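Local coordinates for acyl-coenzyme A oxidase (Caenorhabditis elegans, PDB 5K3J), which catalyses the FAD-dependent desaturation of CoA-linked ascarosides bearing a five-carbon omega side chain, the first step of their peroxisomal beta-oxidation in pheromone biosynthesis, at residues I104-H109 with D612-S617; E44-V49 with H100-G105; F352-F357 with M540-R545; D26-V31 with E553-L558. All coordinates share one frame; numbering follows the deposited sequence.

Interaction 1: I104-H109 with D612-S617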
loop_
_atom_site.group_PDB
_atom_site.type_symbol
_atom_site.label_atom_id
_atom_site.label_comp_id
_atom_site.label_asym_id
_atom_site.label_seq_id
_atom_site.Cartn_x
_atom_site.Cartn_y
_atom_site.Cartn_z
ATOM N N ILE A 104 0.847 21.033 -12.141
ATOM C CA ILE A 104 2.019 20.185 -11.931
ATOM C C ILE A 104 1.645 18.758 -11.531
ATOM O O ILE A 104 1.961 17.799 -12.237
ATOM C CB ILE A 104 2.961 20.770 -10.858
ATOM C CG1 ILE A 104 3.347 22.212 -11.202
ATOM C CG2 ILE A 104 4.220 19.926 -10.737
ATOM C CD1 ILE A 104 4.238 22.352 -12.430
ATOM N N GLY A 105 0.980 18.619 -10.391
ATOM C CA GLY A 105 0.623 17.308 -9.889
ATOM C C GLY A 105 1.314 16.999 -8.577
ATOM O O GLY A 105 1.865 17.890 -7.921
ATOM N N TYR A 106 1.301 15.728 -8.202
ATOM C CA TYR A 106 1.808 15.322 -6.904
ATOM C C TYR A 106 3.207 14.715 -6.968
ATOM O O TYR A 106 3.869 14.584 -5.940
ATOM C CB TYR A 106 0.858 14.316 -6.266
ATOM C CG TYR A 106 -0.599 14.714 -6.267
ATOM C CD1 TYR A 106 -0.994 16.037 -6.088
ATOM C CD2 TYR A 106 -1.585 13.754 -6.443
ATOM C CE1 TYR A 106 -2.336 16.384 -6.088
ATOM C CE2 TYR A 106 -2.919 14.093 -6.444
ATOM C CZ TYR A 106 -3.289 15.410 -6.265
ATOM O OH TYR A 106 -4.619 15.764 -6.263
ATOM N N GLU A 107 3.662 14.362 -8.166
ATOM C CA GLU A 107 4.866 13.548 -8.304
ATOM C C GLU A 107 6.175 14.318 -8.122
ATOM O O GLU A 107 7.251 13.719 -8.113
ATOM C CB GLU A 107 4.860 12.848 -9.660
ATOM C CG GLU A 107 3.545 12.156 -9.956
ATOM C CD GLU A 107 3.682 11.063 -10.990
ATOM O OE1 GLU A 107 4.813 10.571 -11.189
ATOM O OE2 GLU A 107 2.656 10.695 -11.601
ATOM N N GLY A 108 6.090 15.637 -7.974
ATOM C CA GLY A 108 7.249 16.431 -7.607
ATOM C C GLY A 108 7.684 17.452 -8.640
ATOM O O GLY A 108 7.456 17.283 -9.839
ATOM N N HIS A 109 8.320 18.516 -8.155
ATOM C CA HIS A 109 8.831 19.588 -9.003
ATOM C C HIS A 109 9.929 20.338 -8.242
ATOM O O HIS A 109 10.002 20.245 -7.015
ATOM C CB HIS A 109 7.698 20.529 -9.418
ATOM C CG HIS A 109 7.011 21.193 -8.266
ATOM N ND1 HIS A 109 7.379 22.436 -7.796
ATOM C CD2 HIS A 109 5.979 20.788 -7.488
ATOM C CE1 HIS A 109 6.601 22.769 -6.782
ATOM N NE2 HIS A 109 5.744 21.786 -6.573
ATOM N N ASP A 612 -10.096 16.946 -14.839
ATOM C CA ASP A 612 -9.424 15.787 -15.417
ATOM C C ASP A 612 -7.917 16.010 -15.446
ATOM O O ASP A 612 -7.136 15.067 -15.294
ATOM C CB ASP A 612 -9.936 15.500 -16.830
ATOM C CG ASP A 612 -11.284 14.805 -16.841
ATOM O OD1 ASP A 612 -11.736 14.349 -15.768
ATOM O OD2 ASP A 612 -11.890 14.707 -17.932
ATOM N N MET A 613 -7.520 17.266 -15.645
ATOM C CA MET A 613 -6.112 17.642 -15.653
ATOM C C MET A 613 -5.405 17.235 -14.362
ATOM O O MET A 613 -4.287 16.726 -14.393
ATOM C CB MET A 613 -5.960 19.146 -15.874
ATOM C CG MET A 613 -4.547 19.642 -15.611
ATOM S SD MET A 613 -4.223 21.323 -16.157
ATOM C CE MET A 613 -4.261 21.134 -17.938
ATOM N N GLN A 614 -6.062 17.462 -13.230
ATOM C CA GLN A 614 -5.500 17.075 -11.941
ATOM C C GLN A 614 -5.724 15.592 -11.659
ATOM O O GLN A 614 -4.849 14.920 -11.116
ATOM C CB GLN A 614 -6.102 17.912 -10.812
ATOM C CG GLN A 614 -5.674 17.466 -9.418
ATOM C CD GLN A 614 -6.190 18.381 -8.327
ATOM O OE1 GLN A 614 -6.665 19.482 -8.604
ATOM N NE2 GLN A 614 -6.103 17.929 -7.076
ATOM N N LEU A 615 -6.895 15.084 -12.034
ATOM C CA LEU A 615 -7.263 13.708 -11.717
ATOM C C LEU A 615 -6.327 12.705 -12.390
ATOM O O LEU A 615 -5.975 11.691 -11.789
ATOM C CB LEU A 615 -8.707 13.427 -12.126
ATOM C CG LEU A 615 -9.372 12.251 -11.405
ATOM C CD1 LEU A 615 -9.737 12.636 -9.980
ATOM C CD2 LEU A 615 -10.592 11.784 -12.159
ATOM N N ARG A 616 -5.941 12.994 -13.634
ATOM C CA ARG A 616 -4.984 12.182 -14.394
ATOM C C ARG A 616 -5.338 10.698 -14.380
ATOM O O ARG A 616 -4.460 9.833 -14.319
ATOM C CB ARG A 616 -3.568 12.397 -13.857
ATOM C CG ARG A 616 -3.104 13.837 -13.975
ATOM C CD ARG A 616 -1.631 14.010 -13.653
ATOM N NE ARG A 616 -1.086 15.208 -14.285
ATOM C CZ ARG A 616 -1.228 16.442 -13.808
ATOM N NH1 ARG A 616 -1.899 16.658 -12.680
ATOM N NH2 ARG A 616 -0.698 17.465 -14.463
ATOM N N SER A 617 -6.636 10.420 -14.442
ATOM C CA SER A 617 -7.153 9.062 -14.368
ATOM C C SER A 617 -8.168 8.792 -15.473
ATOM O O SER A 617 -9.095 9.576 -15.689
ATOM C CB SER A 617 -7.795 8.816 -13.004
ATOM O OG SER A 617 -8.616 7.659 -13.019
#
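Y106 and Q614 meet where the loop following helix 93-103, in the N-terminal helical domain of this acyl-CoA oxidase, docks on the short helix 612-615 of the C-terminal domain. This is the close-fitting part of the contact. NE2 of the buried Q614 donates to Y106 OH over 2.7 Å, with an N-H...O angle of 160° and the oxygen near the amide plane. Its extended side chain, with CG anti to the backbone N (chi1 174°), carries the amide to the phenol, where the nitrogen arrives at the edge of the ring. Ring and amide planes stand nearly perpendicular, 89° apart, so the two groups meet through the hydroxyl and not by stacking. Y106 OH is also hydrogen-bonded to H306 ND1, while F303 packs edge-to-face on the ring. These partners probably fix the tyrosine, whose side chain lies about 6 Å from that of E299, a residue important for substrate specificity.

The looser part belongs to R616, where no hydrogen bond reaches I104 or G105. Its guanidinium reaches the carbonyls of E102 and V103, hydrogen-bonded through NH1 to E102 O and through NH2 to V103 O, and is salt-bridged by NH2 to D57. The carbonyl O of I104 sits over one face of the guanidinium, 3.5 Å from R616 NH2, at an angle too poor for a hydrogen bond. Where G105 leaves the helix with a positive phi, its CA comes within 3.8 Å of R616 NH1.

Interaction 2: E44-V49 with H100-G105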
loop_
_atom_site.group_PDB
_atom_site.type_symbol
_atom_site.label_atom_id
_atom_site.label_comp_id
_atom_site.label_asym_id
_atom_site.label_seq_id
_atom_site.Cartn_x
_atom_site.Cartn_y
_atom_site.Cartn_z
ATOM N N GLU A 44 -12.392 28.967 -11.692
ATOM C CA GLU A 44 -11.911 30.100 -12.472
ATOM C C GLU A 44 -10.478 29.865 -12.946
ATOM O O GLU A 44 -10.150 30.131 -14.101
ATOM C CB GLU A 44 -12.000 31.382 -11.645
ATOM C CG GLU A 44 -11.947 32.656 -12.459
ATOM C CD GLU A 44 -12.288 33.877 -11.634
ATOM O OE1 GLU A 44 -12.991 33.732 -10.609
ATOM O OE2 GLU A 44 -11.845 34.980 -12.010
ATOM N N ILE A 45 -9.636 29.356 -12.052
ATOM C CA ILE A 45 -8.248 29.052 -12.378
ATOM C C ILE A 45 -8.164 27.877 -13.344
ATOM O O ILE A 45 -7.446 27.927 -14.342
ATOM C CB ILE A 45 -7.439 28.731 -11.114
ATOM C CG1 ILE A 45 -7.320 29.975 -10.233
ATOM C CG2 ILE A 45 -6.057 28.236 -11.472
ATOM C CD1 ILE A 45 -7.039 29.666 -8.767
ATOM N N THR A 46 -8.911 26.820 -13.036
ATOM C CA THR A 46 -8.963 25.635 -13.885
ATOM C C THR A 46 -9.386 26.004 -15.306
ATOM O O THR A 46 -8.834 25.491 -16.284
ATOM C CB THR A 46 -9.938 24.583 -13.324
ATOM O OG1 THR A 46 -9.498 24.161 -12.027
ATOM C CG2 THR A 46 -9.999 23.372 -14.237
ATOM N N ASP A 47 -10.363 26.900 -15.405
ATOM C CA ASP A 47 -10.851 27.376 -16.690
ATOM C C ASP A 47 -9.760 28.122 -17.444
ATOM O O ASP A 47 -9.536 27.887 -18.629
ATOM C CB ASP A 47 -12.065 28.286 -16.497
ATOM C CG ASP A 47 -12.650 28.759 -17.811
ATOM O OD1 ASP A 47 -12.439 28.076 -18.838
ATOM O OD2 ASP A 47 -13.325 29.809 -17.818
ATOM N N ALA A 48 -9.094 29.028 -16.736
ATOM C CA ALA A 48 -8.039 29.847 -17.315
ATOM C C ALA A 48 -6.829 28.996 -17.677
ATOM O O ALA A 48 -6.118 29.295 -18.636
ATOM C CB ALA A 48 -7.636 30.953 -16.357
ATOM N N VAL A 49 -6.599 27.943 -16.902
ATOM C CA VAL A 49 -5.514 27.015 -17.181
ATOM C C VAL A 49 -5.812 26.223 -18.451
ATOM O O VAL A 49 -4.939 26.038 -19.298
ATOM C CB VAL A 49 -5.274 26.054 -15.992
ATOM C CG1 VAL A 49 -4.506 24.833 -16.445
ATOM C CG2 VAL A 49 -4.520 26.766 -14.876
ATOM N N HIS A 100 -0.919 24.330 -8.495
ATOM C CA HIS A 100 0.173 23.375 -8.625
ATOM C C HIS A 100 -0.323 21.933 -8.543
ATOM O O HIS A 100 0.155 21.071 -9.279
ATOM C CB HIS A 100 1.237 23.640 -7.559
ATOM C CG HIS A 100 2.055 24.865 -7.821
ATOM N ND1 HIS A 100 1.632 26.133 -7.481
ATOM C CD2 HIS A 100 3.265 25.021 -8.408
ATOM C CE1 HIS A 100 2.548 27.014 -7.840
ATOM N NE2 HIS A 100 3.552 26.364 -8.404
ATOM N N ARG A 101 -1.284 21.671 -7.659
ATOM C CA ARG A 101 -1.859 20.331 -7.554
ATOM C C ARG A 101 -2.526 19.929 -8.863
ATOM O O ARG A 101 -2.578 18.749 -9.202
ATOM C CB ARG A 101 -2.878 20.241 -6.416
ATOM C CG ARG A 101 -2.290 20.098 -5.017
ATOM C CD ARG A 101 -3.407 20.067 -3.980
ATOM N NE ARG A 101 -2.919 20.023 -2.605
ATOM C CZ ARG A 101 -3.591 20.520 -1.573
ATOM N NH1 ARG A 101 -4.763 21.108 -1.774
ATOM N NH2 ARG A 101 -3.092 20.445 -0.345
ATOM N N GLU A 102 -3.040 20.914 -9.593
ATOM C CA GLU A 102 -3.696 20.640 -10.863
ATOM C C GLU A 102 -2.717 20.615 -12.023
ATOM O O GLU A 102 -2.604 19.608 -12.716
ATOM C CB GLU A 102 -4.794 21.665 -11.148
ATOM C CG GLU A 102 -5.385 21.513 -12.544
ATOM C CD GLU A 102 -6.646 22.332 -12.740
ATOM O OE1 GLU A 102 -6.638 23.258 -13.580
ATOM O OE2 GLU A 102 -7.655 22.046 -12.060
ATOM N N VAL A 103 -2.019 21.724 -12.242
ATOM C CA VAL A 103 -1.100 21.830 -13.374
ATOM C C VAL A 103 0.090 20.882 -13.224
ATOM O O VAL A 103 0.316 20.019 -14.073
ATOM C CB VAL A 103 -0.571 23.261 -13.550
ATOM C CG1 VAL A 103 0.424 23.320 -14.696
ATOM C CG2 VAL A 103 -1.720 24.214 -13.795
ATOM N N ILE A 104 0.847 21.033 -12.141
ATOM C CA ILE A 104 2.019 20.185 -11.931
ATOM C C ILE A 104 1.645 18.758 -11.531
ATOM O O ILE A 104 1.961 17.799 -12.237
ATOM C CB ILE A 104 2.961 20.770 -10.858
ATOM C CG1 ILE A 104 3.347 22.212 -11.202
ATOM C CG2 ILE A 104 4.220 19.926 -10.737
ATOM C CD1 ILE A 104 4.238 22.352 -12.430
ATOM N N GLY A 105 0.980 18.619 -10.391
ATOM C CA GLY A 105 0.623 17.308 -9.889
ATOM C C GLY A 105 1.314 16.999 -8.577
ATOM O O GLY A 105 1.865 17.890 -7.921
#
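T46 and E102 make the polar half of this contact between two helices of the N-terminal domain. Extended from CG onward, with CG anti to the backbone N (chi1 173°), E102 carries its carboxylate across the gap to meet the threonine at about a right angle. OE2 lies 2.8 Å from T46 OG1, a hydroxyl that also has R42 O and H98 NE2 as hydrogen-bonding partners, and OE2 is itself hydrogen-bonded to S611. The buried carboxylate is thus held in a small polar cluster.

Van der Waals contact makes up the rest. E102 OE1 lies 3.9 Å from V49 CG1. One methyl of V103, CG2, fits against both branches of V49, at 3.9 Å from CG1 and from CG2 alike. Exchanging E102 for an alanine would remove the carboxylate and is likely to leave the S611 hydroxyl without its mate and open a gap beside T46 and V49.

Around this pairing of helix 36-49 with helix 93-103, helix 612-615 packs M613 on both V49 and E102, helix 66-82 receives H100, and helix 287-315 receives R101.

Interaction 3: F352-F357 with M540-R545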
loop_
_atom_site.group_PDB
_atom_site.type_symbol
_atom_site.label_atom_id
_atom_site.label_comp_id
_atom_site.label_asym_id
_atom_site.label_seq_id
_atom_site.Cartn_x
_atom_site.Cartn_y
_atom_site.Cartn_z
ATOM N N PHE A 352 -11.646 14.468 7.619
ATOM C CA PHE A 352 -10.244 14.869 7.721
ATOM C C PHE A 352 -10.058 16.328 7.311
ATOM O O PHE A 352 -9.349 17.084 7.972
ATOM C CB PHE A 352 -9.341 13.980 6.853
ATOM C CG PHE A 352 -9.274 12.545 7.298
ATOM C CD1 PHE A 352 -9.785 12.156 8.524
ATOM C CD2 PHE A 352 -8.694 11.583 6.485
ATOM C CE1 PHE A 352 -9.727 10.840 8.929
ATOM C CE2 PHE A 352 -8.633 10.265 6.884
ATOM C CZ PHE A 352 -9.150 9.894 8.108
ATOM N N ILE A 353 -10.701 16.710 6.210
ATOM C CA ILE A 353 -10.553 18.048 5.641
ATOM C C ILE A 353 -11.060 19.127 6.596
ATOM O O ILE A 353 -10.416 20.165 6.771
ATOM C CB ILE A 353 -11.289 18.151 4.288
ATOM C CG1 ILE A 353 -10.483 17.433 3.204
ATOM C CG2 ILE A 353 -11.520 19.605 3.891
ATOM C CD1 ILE A 353 -11.239 17.232 1.913
ATOM N N PHE A 354 -12.202 18.871 7.227
ATOM C CA PHE A 354 -12.761 19.806 8.201
ATOM C C PHE A 354 -11.890 19.851 9.447
ATOM O O PHE A 354 -11.729 20.901 10.071
ATOM C CB PHE A 354 -14.193 19.413 8.565
ATOM C CG PHE A 354 -15.136 19.428 7.398
ATOM C CD1 PHE A 354 -14.984 20.359 6.388
ATOM C CD2 PHE A 354 -16.168 18.507 7.304
ATOM C CE1 PHE A 354 -15.840 20.377 5.312
ATOM C CE2 PHE A 354 -17.030 18.520 6.227
ATOM C CZ PHE A 354 -16.864 19.458 5.228
ATOM N N THR A 355 -11.333 18.700 9.805
ATOM C CA THR A 355 -10.369 18.618 10.890
ATOM C C THR A 355 -9.114 19.392 10.503
ATOM O O THR A 355 -8.441 19.979 11.352
ATOM C CB THR A 355 -10.017 17.148 11.214
ATOM O OG1 THR A 355 -11.217 16.424 11.517
ATOM C CG2 THR A 355 -9.067 17.058 12.398
ATOM N N GLY A 356 -8.816 19.397 9.206
ATOM C CA GLY A 356 -7.672 20.113 8.679
ATOM C C GLY A 356 -7.822 21.622 8.762
ATOM O O GLY A 356 -6.853 22.326 9.046
ATOM N N PHE A 357 -9.033 22.120 8.517
ATOM C CA PHE A 357 -9.300 23.558 8.580
ATOM C C PHE A 357 -9.025 24.132 9.964
ATOM O O PHE A 357 -8.497 25.237 10.086
ATOM C CB PHE A 357 -10.748 23.871 8.182
ATOM C CG PHE A 357 -10.946 24.047 6.706
ATOM C CD1 PHE A 357 -10.290 25.059 6.029
ATOM C CD2 PHE A 357 -11.791 23.214 6.000
ATOM C CE1 PHE A 357 -10.463 25.227 4.678
ATOM C CE2 PHE A 357 -11.965 23.384 4.646
ATOM C CZ PHE A 357 -11.302 24.388 3.987
ATOM N N MET A 540 -18.328 17.439 13.293
ATOM C CA MET A 540 -19.567 17.940 13.883
ATOM C C MET A 540 -19.657 19.460 13.874
ATOM O O MET A 540 -20.695 20.024 13.528
ATOM C CB MET A 540 -19.709 17.437 15.319
ATOM C CG MET A 540 -19.908 15.943 15.440
ATOM S SD MET A 540 -20.986 15.554 16.828
ATOM C CE MET A 540 -22.388 16.601 16.446
ATOM N N ARG A 541 -18.567 20.118 14.255
ATOM C CA ARG A 541 -18.554 21.573 14.369
ATOM C C ARG A 541 -18.705 22.264 13.020
ATOM O O ARG A 541 -19.088 23.435 12.953
ATOM C CB ARG A 541 -17.268 22.042 15.049
ATOM C CG ARG A 541 -17.188 21.679 16.525
ATOM C CD ARG A 541 -16.103 22.469 17.227
ATOM N NE ARG A 541 -14.770 22.000 16.871
ATOM C CZ ARG A 541 -14.071 21.135 17.597
ATOM N NH1 ARG A 541 -14.579 20.649 18.724
ATOM N NH2 ARG A 541 -12.863 20.758 17.203
ATOM N N ARG A 542 -18.417 21.540 11.944
ATOM C CA ARG A 542 -18.499 22.115 10.608
ATOM C C ARG A 542 -19.893 21.988 10.001
ATOM O O ARG A 542 -20.353 22.890 9.301
ATOM C CB ARG A 542 -17.483 21.458 9.679
ATOM C CG ARG A 542 -17.430 22.098 8.304
ATOM C CD ARG A 542 -17.143 23.585 8.431
ATOM N NE ARG A 542 -17.183 24.284 7.150
ATOM C CZ ARG A 542 -18.248 24.920 6.673
ATOM N NH1 ARG A 542 -18.181 25.536 5.501
ATOM N NH2 ARG A 542 -19.380 24.944 7.364
ATOM N N VAL A 543 -20.561 20.868 10.253
ATOM C CA VAL A 543 -21.864 20.629 9.645
ATOM C C VAL A 543 -22.971 21.371 10.391
ATOM O O VAL A 543 -23.873 21.935 9.770
ATOM C CB VAL A 543 -22.185 19.120 9.575
ATOM C CG1 VAL A 543 -21.250 18.437 8.594
ATOM C CG2 VAL A 543 -22.079 18.471 10.945
ATOM N N SER A 544 -22.893 21.387 11.717
ATOM C CA SER A 544 -23.876 22.097 12.527
ATOM C C SER A 544 -23.505 23.571 12.612
ATOM O O SER A 544 -23.182 24.082 13.685
ATOM C CB SER A 544 -23.977 21.481 13.925
ATOM O OG SER A 544 -22.705 21.385 14.542
ATOM N N ARG A 545 -23.565 24.249 11.470
ATOM C CA ARG A 545 -23.059 25.610 11.362
ATOM C C ARG A 545 -23.482 26.276 10.053
ATOM O O ARG A 545 -23.640 27.498 9.991
ATOM C CB ARG A 545 -21.531 25.599 11.489
ATOM C CG ARG A 545 -20.842 26.875 11.048
ATOM C CD ARG A 545 -19.383 26.860 11.449
ATOM N NE ARG A 545 -18.583 27.740 10.607
ATOM C CZ ARG A 545 -17.398 27.411 10.108
ATOM N NH1 ARG A 545 -16.873 26.222 10.371
ATOM N NH2 ARG A 545 -16.734 28.271 9.348
#
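The carbonyl O of M540 is gripped twice by S544, through OG at 2.6 Å and through the backbone N at 3.2 Å, just where the helix ends that lays R542 over the ring of F354. The two donors come from opposite faces of the carbonyl plane, the hydroxyl from well above it. Helix 520-543 ends here, and the chain then bends through an inverse gamma turn centred on S544, whose bond from R545 N to V543 O is weak. The contact is a helix-on-helix packing: helix 343-363, of the C-alpha1 domain, meets the end of helix 520-543, of the C-terminal acyl-CoA oxidase domain.

Across the interface the whole burden falls on one buried pair. F354 offers a ring face, and R542 covers it not with its charge but with its aliphatic stem. CG stands 3.6 Å from the ring centroid and 14° off the ring normal, a CH-pi contact placed over the middle of the face. The bend at chi2 (56°) turns the arginine chain away after this methylene, and the guanidinium plane ends up inclined at 55° to the ring, so no cation-pi stack is built. The two side chains cross at about a right angle.

Close by, a salt bridge from R541 to E358 joins the same two helices, while T355 packs on F534, I535 and A538 further back along helix 520-543. The arginine stem begins to cover the ring even before the methylene at CG: R542 CB is 3.9 Å from F354 CG.

Interaction 4: D26-V31 with E553-L558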
loop_
_atom_site.group_PDB
_atom_site.type_symbol
_atom_site.label_atom_id
_atom_site.label_comp_id
_atom_site.label_asym_id
_atom_site.label_seq_id
_atom_site.Cartn_x
_atom_site.Cartn_y
_atom_site.Cartn_z
ATOM N N ASP A 26 -22.010 23.210 -6.271
ATOM C CA ASP A 26 -21.271 24.459 -6.183
ATOM C C ASP A 26 -21.307 24.941 -4.742
ATOM O O ASP A 26 -20.415 25.662 -4.290
ATOM C CB ASP A 26 -21.852 25.512 -7.124
ATOM C CG ASP A 26 -21.138 25.552 -8.463
ATOM O OD1 ASP A 26 -20.569 24.515 -8.870
ATOM O OD2 ASP A 26 -21.145 26.621 -9.109
ATOM N N LYS A 27 -22.343 24.520 -4.020
ATOM C CA LYS A 27 -22.481 24.846 -2.607
ATOM C C LYS A 27 -21.606 23.939 -1.758
ATOM O O LYS A 27 -20.978 24.391 -0.799
ATOM C CB LYS A 27 -23.938 24.731 -2.162
ATOM C CG LYS A 27 -24.687 26.051 -2.157
ATOM C CD LYS A 27 -24.890 26.585 -3.566
ATOM C CE LYS A 27 -25.630 27.912 -3.546
ATOM N NZ LYS A 27 -26.945 27.790 -2.860
ATOM N N MET A 28 -21.571 22.657 -2.107
ATOM C CA MET A 28 -20.741 21.704 -1.383
ATOM C C MET A 28 -19.261 22.028 -1.561
ATOM O O MET A 28 -18.477 21.926 -0.618
ATOM C CB MET A 28 -21.019 20.276 -1.843
ATOM C CG MET A 28 -20.147 19.245 -1.145
ATOM S SD MET A 28 -20.568 19.000 0.588
ATOM C CE MET A 28 -21.959 17.889 0.429
ATOM N N ALA A 29 -18.892 22.424 -2.775
ATOM C CA ALA A 29 -17.515 22.798 -3.077
ATOM C C ALA A 29 -17.068 23.935 -2.167
ATOM O O ALA A 29 -15.955 23.915 -1.637
ATOM C CB ALA A 29 -17.374 23.197 -4.530
ATOM N N ALA A 30 -17.948 24.919 -1.992
ATOM C CA ALA A 30 -17.676 26.076 -1.147
ATOM C C ALA A 30 -17.376 25.660 0.287
ATOM O O ALA A 30 -16.510 26.232 0.950
ATOM C CB ALA A 30 -18.855 27.036 -1.185
ATOM N N VAL A 31 -18.104 24.655 0.754
ATOM C CA VAL A 31 -17.902 24.119 2.091
ATOM C C VAL A 31 -16.558 23.407 2.187
ATOM O O VAL A 31 -15.769 23.663 3.097
ATOM C CB VAL A 31 -19.023 23.138 2.474
ATOM C CG1 VAL A 31 -18.746 22.500 3.826
ATOM C CG2 VAL A 31 -20.368 23.847 2.472
ATOM N N GLU A 553 -27.772 18.267 5.196
ATOM C CA GLU A 553 -28.403 16.963 5.382
ATOM C C GLU A 553 -27.597 15.820 4.769
ATOM O O GLU A 553 -27.580 14.714 5.308
ATOM C CB GLU A 553 -29.816 16.966 4.796
ATOM C CG GLU A 553 -30.823 17.774 5.602
ATOM C CD GLU A 553 -32.229 17.700 5.031
ATOM O OE1 GLU A 553 -32.445 16.917 4.083
ATOM O OE2 GLU A 553 -33.119 18.422 5.528
ATOM N N VAL A 554 -26.935 16.077 3.645
ATOM C CA VAL A 554 -26.105 15.046 3.030
ATOM C C VAL A 554 -24.801 14.883 3.803
ATOM O O VAL A 554 -24.211 13.801 3.825
ATOM C CB VAL A 554 -25.797 15.356 1.546
ATOM C CG1 VAL A 554 -27.064 15.297 0.715
ATOM C CG2 VAL A 554 -25.132 16.708 1.403
ATOM N N LEU A 555 -24.362 15.965 4.439
ATOM C CA LEU A 555 -23.180 15.935 5.289
ATOM C C LEU A 555 -23.509 15.257 6.615
ATOM O O LEU A 555 -22.634 14.672 7.256
ATOM C CB LEU A 555 -22.644 17.348 5.530
ATOM C CG LEU A 555 -21.870 18.028 4.398
ATOM C CD1 LEU A 555 -21.246 19.321 4.898
ATOM C CD2 LEU A 555 -20.807 17.100 3.828
ATOM N N THR A 556 -24.774 15.346 7.019
ATOM C CA THR A 556 -25.252 14.662 8.217
ATOM C C THR A 556 -25.325 13.165 7.966
ATOM O O THR A 556 -25.034 12.359 8.851
ATOM C CB THR A 556 -26.638 15.174 8.654
ATOM O OG1 THR A 556 -26.593 16.598 8.803
ATOM C CG2 THR A 556 -27.056 14.546 9.980
ATOM N N ASP A 557 -25.725 12.804 6.750
ATOM C CA ASP A 557 -25.728 11.412 6.316
ATOM C C ASP A 557 -24.319 10.836 6.410
ATOM O O ASP A 557 -24.107 9.781 7.007
ATOM C CB ASP A 557 -26.253 11.290 4.883
ATOM C CG ASP A 557 -27.735 11.594 4.774
ATOM O OD1 ASP A 557 -28.494 11.213 5.690
ATOM O OD2 ASP A 557 -28.145 12.215 3.770
ATOM N N LEU A 558 -23.370 11.544 5.807
ATOM C CA LEU A 558 -21.955 11.191 5.859
ATOM C C LEU A 558 -21.481 11.042 7.299
ATOM O O LEU A 558 -20.874 10.036 7.670
ATOM C CB LEU A 558 -21.123 12.259 5.146
ATOM C CG LEU A 558 -20.309 11.901 3.904
ATOM C CD1 LEU A 558 -20.787 10.609 3.276
ATOM C CD2 LEU A 558 -20.395 13.038 2.902
#
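Two bends in M28, at chi2 (71°) and chi3 (81°), follow a CG that stands anti to the backbone N, and together they curl the thioether so that its methyl meets both V554 and L555. The methyl does most of the touching. CE lies 3.5 Å from V554 CG2 and 3.7 Å from L555 CD2, with the sulfur following behind: SD is 3.8 Å from L555 CD2. One turn further along, V31 and L555 reach for each other tip to tip, V31 CG1 standing 4.2 Å from L555 CD1. The leucine therefore divides its two methyls between residues of the same helix, CD2 for the methionine and CD1 for the valine. V554 is poorly ordered, and its share is less certain.

These residues join helix 25-32, near the N terminus, to helix 549-569 of the C-terminal domain. The segment axes pass 12.4 Å apart at a crossing angle of -59°, a wide spacing that the long methionine and leucine side chains bridge. Y350 of helix 343-363 packs on both M28 and L555, and V31 also touches F354 and R542. With an alanine in place of L555 both methyl branches would be gone, which would probably leave M28 CE and SD and V31 CG1 facing a gap and the thioether freer to turn.

No hydrogen bond or salt bridge spans the two segments. Their union is one of buried hydrocarbon and sulfur, so it depends on fit of shape and exclusion of water, not on directed bonds.

Followed from the N terminus, the chain opens interaction 4 at 26-31 and then interaction 2 at 44-49. Interaction 2 closes first, at 100-105, a short loop within the N-terminal domain and inside that of interaction 4; interaction 1 starts there, sharing I104 and G105. Interaction 3 runs from 352-357 to 540-545, joining the C-alpha1 and C-terminal domains, nested within the loops of interactions 1 and 4. Helix 549-569 then closes interaction 4, and 612-617 closes interaction 1, so these long loops cross, interaction 4 tying an N-terminal helix, and interaction 1 the loop after helix 93-103, to C-terminal helices. In space, interactions 1 and 2 touch, as do interactions 3 and 4.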